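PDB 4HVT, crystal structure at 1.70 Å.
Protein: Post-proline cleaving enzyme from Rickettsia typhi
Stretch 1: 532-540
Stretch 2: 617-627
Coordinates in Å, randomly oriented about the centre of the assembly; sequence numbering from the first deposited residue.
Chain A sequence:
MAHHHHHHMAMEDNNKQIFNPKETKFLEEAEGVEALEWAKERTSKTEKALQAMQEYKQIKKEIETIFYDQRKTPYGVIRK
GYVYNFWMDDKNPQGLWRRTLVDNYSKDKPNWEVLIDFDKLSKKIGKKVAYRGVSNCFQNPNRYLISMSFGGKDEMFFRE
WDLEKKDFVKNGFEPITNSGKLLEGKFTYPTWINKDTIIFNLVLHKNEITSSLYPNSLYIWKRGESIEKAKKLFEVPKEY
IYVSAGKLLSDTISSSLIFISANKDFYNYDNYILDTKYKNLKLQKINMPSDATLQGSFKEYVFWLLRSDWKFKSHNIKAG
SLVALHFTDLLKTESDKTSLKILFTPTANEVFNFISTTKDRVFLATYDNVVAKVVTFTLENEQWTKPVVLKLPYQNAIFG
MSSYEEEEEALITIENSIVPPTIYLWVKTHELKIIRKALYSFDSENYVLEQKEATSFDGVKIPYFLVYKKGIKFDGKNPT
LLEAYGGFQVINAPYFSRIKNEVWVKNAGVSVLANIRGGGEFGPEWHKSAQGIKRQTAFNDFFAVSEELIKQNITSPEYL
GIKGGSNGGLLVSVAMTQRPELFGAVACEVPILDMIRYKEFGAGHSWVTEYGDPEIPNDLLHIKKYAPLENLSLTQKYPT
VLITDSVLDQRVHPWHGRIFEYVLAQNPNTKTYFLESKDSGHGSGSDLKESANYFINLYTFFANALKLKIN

Stretch 1 532-540: GIKRQTAFN
Stretch 2, residues 617-627: PNDLLHIKKYA

Two stretches of one chain, whose touching residues are at least 85 apart in sequence, meet through side chains and a bridging water, with no direct hydrogen bond between them; the contact buries 348 Å² in all. Residues 617-627 supply a helix from Pro617 through at least Ile623. Residues 532-540 enter as a turn and then become helical by Gln536. The register is set by two CA-CA pairs, Ile533 with His622 at 5.7 Å and Gln536 with Tyr626 at 7.5 Å, so both stretches advance in the same sense along the contact.

Gly532 starts the turn at phi/psi 63/-127, a positive phi that favours glycine, and its O accepts from Arg535 N at 3.2 Å. Ile533 follows at -75/-6 with its CB directed toward the helix. With chi1 p and chi2 t, its side chain spans about one helical turn: CD1 lies 4.1 Å from Asn618 ND2, CG2 is 3.7 Å from Asp619 OD1, and CB is 3.7 Å from His622 CG. His622 (chi1 m, chi2 -86°) presents a ring face, and Ile533 CB stands 4.1 Å from its ring centroid, 27° off the normal, a CH-pi contact. Lys534 points away in an extended m, t, t, t conformation, leaving the contact to its neighbours.

One helical turn beyond His622, Tyr626 anchors the other end. Its backbone at -116/-21 departs from the helical values before it, and chi1 p with chi2 76° lays the ring alongside the opposing stretch. Phe539 (chi1 m, chi2 -38°) drives its edge into a face of that ring: Phe539 CE2 is 3.7 Å from Tyr626 CG, the centroids are 5.1 Å apart and the planes meet at 68°. Arg535 has a CB that points toward the helix and comes within 4.0 Å of Tyr626 CE2, obliquely to the ring. Its chi1 of -108° lies between wells, and chi2 m, chi3 t and chi4 -79° carry the guanidinium away to hydrogen bonds outside this contact. Thus the base of the side chain packs while the guanidinium finds its hydrogen bonds outside the contact.

The tyrosine hydroxyl reaches back to the turn through water 1, which accepts from Tyr626 OH at 2.5 Å and donates to Gly532 O at 2.6 Å. Gln536 closes the margin: chi1 t, chi2 p and chi3 42° bring OE1 to 3.9 Å from Tyr626 CB, while NE2 donates to Asn540 OD1 at 3.0 Å and 176°, one turn along its own helix. That nearly linear bond helps hold the amide in place.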

# COMPACT_ATOMS: atom_id res chain seq x y z
N GLY A 532 10.47 10.07 -13.53
CA GLY A 532 10.39 11.35 -14.18
C GLY A 532 10.21 11.23 -15.70
O GLY A 532 9.36 10.48 -16.16
N ILE A 533 11.07 11.88 -16.43
CA ILE A 533 11.00 11.90 -17.90
C ILE A 533 11.46 10.57 -18.50
O ILE A 533 11.42 10.42 -19.69
CB ILE A 533 11.82 13.05 -18.53
CG1 ILE A 533 13.31 13.02 -18.20
CG2 ILE A 533 11.29 14.42 -18.12
CD1 ILE A 533 14.14 14.09 -18.94
N LYS A 534 11.97 9.65 -17.65
CA LYS A 534 12.33 8.31 -18.13
C LYS A 534 11.17 7.33 -18.00
O LYS A 534 11.34 6.13 -18.18
CB LYS A 534 13.52 7.77 -17.35
CG LYS A 534 14.80 8.53 -17.55
CD LYS A 534 15.89 8.03 -16.62
CE LYS A 534 17.15 8.82 -16.84
NZ LYS A 534 18.28 8.03 -16.30
N ARG A 535 9.97 7.84 -17.77
CA ARG A 535 8.84 6.93 -17.54
C ARG A 535 8.59 5.94 -18.68
O ARG A 535 8.13 4.80 -18.45
CB ARG A 535 7.52 7.66 -17.25
CG ARG A 535 7.04 7.57 -15.79
CD ARG A 535 6.70 6.14 -15.40
NE ARG A 535 5.95 6.05 -14.14
CZ ARG A 535 6.51 6.14 -12.93
NH1 ARG A 535 7.80 6.30 -12.79
NH2 ARG A 535 5.72 6.09 -11.87
N GLN A 536 8.86 6.37 -19.91
CA GLN A 536 8.69 5.45 -21.04
C GLN A 536 9.42 4.12 -20.90
O GLN A 536 8.99 3.11 -21.50
CB GLN A 536 9.07 6.16 -22.34
CG GLN A 536 8.77 5.35 -23.57
CD GLN A 536 7.26 5.19 -23.82
OE1 GLN A 536 6.49 6.11 -23.67
NE2 GLN A 536 6.84 3.98 -24.18
N THR A 537 10.49 4.07 -20.10
CA THR A 537 11.20 2.85 -19.85
C THR A 537 10.27 1.81 -19.14
O THR A 537 10.24 0.64 -19.53
CB THR A 537 12.50 3.14 -19.06
OG1 THR A 537 13.43 3.81 -19.91
CG2 THR A 537 13.15 1.83 -18.51
N ALA A 538 9.48 2.25 -18.17
CA ALA A 538 8.53 1.36 -17.50
C ALA A 538 7.56 0.78 -18.51
O ALA A 538 7.28 -0.41 -18.51
CB ALA A 538 7.77 2.10 -16.40
N PHE A 539 7.04 1.64 -19.37
CA PHE A 539 6.04 1.25 -20.31
C PHE A 539 6.61 0.23 -21.33
O PHE A 539 5.98 -0.75 -21.63
CB PHE A 539 5.42 2.45 -21.02
CG PHE A 539 4.99 3.60 -20.08
CD1 PHE A 539 4.42 3.37 -18.83
CD2 PHE A 539 5.12 4.91 -20.48
CE1 PHE A 539 4.04 4.40 -17.99
CE2 PHE A 539 4.72 5.94 -19.64
CZ PHE A 539 4.18 5.69 -18.40
N ASN A 540 7.84 0.49 -21.80
CA ASN A 540 8.53 -0.41 -22.70
C ASN A 540 8.72 -1.78 -22.05
O ASN A 540 8.55 -2.79 -22.72
CB ASN A 540 9.89 0.14 -23.09
CG ASN A 540 9.79 1.35 -24.00
OD1 ASN A 540 8.73 1.63 -24.58
ND2 ASN A 540 10.89 2.04 -24.16
N PRO A 617 8.94 23.36 -19.25
CA PRO A 617 8.80 22.98 -20.66
C PRO A 617 9.38 21.60 -21.01
O PRO A 617 8.73 20.81 -21.71
CB PRO A 617 9.53 24.09 -21.40
CG PRO A 617 9.42 25.27 -20.55
CD PRO A 617 9.35 24.77 -19.12
N ASN A 618 10.60 21.33 -20.56
CA ASN A 618 11.22 20.06 -20.97
C ASN A 618 10.50 18.88 -20.39
O ASN A 618 10.34 17.88 -21.10
CB ASN A 618 12.70 20.00 -20.62
CG ASN A 618 13.42 18.90 -21.38
OD1 ASN A 618 13.66 19.03 -22.58
ND2 ASN A 618 13.81 17.85 -20.65
N ASP A 619 10.02 18.95 -19.16
CA ASP A 619 9.30 17.85 -18.54
C ASP A 619 7.98 17.67 -19.28
O ASP A 619 7.57 16.55 -19.58
CB ASP A 619 8.95 18.12 -17.06
CG ASP A 619 10.17 18.06 -16.11
OD1 ASP A 619 11.30 17.78 -16.58
OD2 ASP A 619 10.01 18.30 -14.87
N LEU A 620 7.31 18.79 -19.58
CA LEU A 620 6.04 18.72 -20.28
C LEU A 620 6.18 18.06 -21.66
O LEU A 620 5.29 17.36 -22.09
CB LEU A 620 5.43 20.11 -20.42
CG LEU A 620 4.12 20.24 -21.15
CD1 LEU A 620 2.99 19.55 -20.44
CD2 LEU A 620 3.80 21.72 -21.41
N LEU A 621 7.27 18.36 -22.38
CA LEU A 621 7.49 17.77 -23.67
C LEU A 621 7.55 16.26 -23.61
O LEU A 621 6.97 15.59 -24.48
CB LEU A 621 8.77 18.32 -24.34
CG LEU A 621 8.68 19.66 -24.97
CD1 LEU A 621 10.07 20.15 -25.36
CD2 LEU A 621 7.78 19.61 -26.20
N HIS A 622 8.21 15.72 -22.59
CA HIS A 622 8.30 14.26 -22.39
C HIS A 622 6.98 13.72 -21.94
O HIS A 622 6.54 12.67 -22.39
CB HIS A 622 9.43 13.91 -21.41
CG HIS A 622 10.79 14.13 -21.97
ND1 HIS A 622 11.45 13.17 -22.71
CD2 HIS A 622 11.58 15.22 -21.97
CE1 HIS A 622 12.60 13.66 -23.14
NE2 HIS A 622 12.71 14.90 -22.67
N ILE A 623 6.31 14.41 -21.03
CA ILE A 623 5.06 13.91 -20.50
C ILE A 623 4.02 13.81 -21.63
O ILE A 623 3.29 12.86 -21.76
CB ILE A 623 4.54 14.81 -19.35
CG1 ILE A 623 5.32 14.59 -18.07
CG2 ILE A 623 3.05 14.61 -19.14
CD1 ILE A 623 4.98 15.64 -17.04
N LYS A 624 3.93 14.84 -22.48
CA LYS A 624 2.99 14.81 -23.58
C LYS A 624 3.22 13.68 -24.57
O LYS A 624 2.30 13.35 -25.24
CB LYS A 624 3.01 16.16 -24.36
CG LYS A 624 2.34 17.28 -23.56
CD LYS A 624 2.62 18.68 -24.12
CE LYS A 624 1.99 18.90 -25.45
NZ LYS A 624 2.22 20.31 -25.91
N LYS A 625 4.42 13.13 -24.69
CA LYS A 625 4.62 12.01 -25.59
C LYS A 625 3.82 10.75 -25.18
O LYS A 625 3.48 9.91 -26.05
CB LYS A 625 6.09 11.63 -25.74
CG LYS A 625 6.95 12.67 -26.42
CD LYS A 625 8.40 12.24 -26.37
CE LYS A 625 9.35 13.41 -26.58
NZ LYS A 625 10.75 12.92 -26.34
N TYR A 626 3.55 10.61 -23.89
CA TYR A 626 2.85 9.44 -23.40
C TYR A 626 1.51 9.71 -22.80
O TYR A 626 0.69 8.75 -22.71
CB TYR A 626 3.69 8.60 -22.44
CG TYR A 626 3.94 9.21 -21.08
CD1 TYR A 626 2.95 9.22 -20.12
CD2 TYR A 626 5.19 9.72 -20.74
CE1 TYR A 626 3.17 9.75 -18.86
CE2 TYR A 626 5.42 10.27 -19.47
CZ TYR A 626 4.42 10.24 -18.53
OH TYR A 626 4.71 10.79 -17.27
N ALA A 627 1.25 10.94 -22.36
CA ALA A 627 0.05 11.23 -21.60
C ALA A 627 -1.17 10.73 -22.40
O ALA A 627 -1.33 11.14 -23.52
CB ALA A 627 -0.05 12.72 -21.29
O HOH W 1 7.04 11.55 -16.81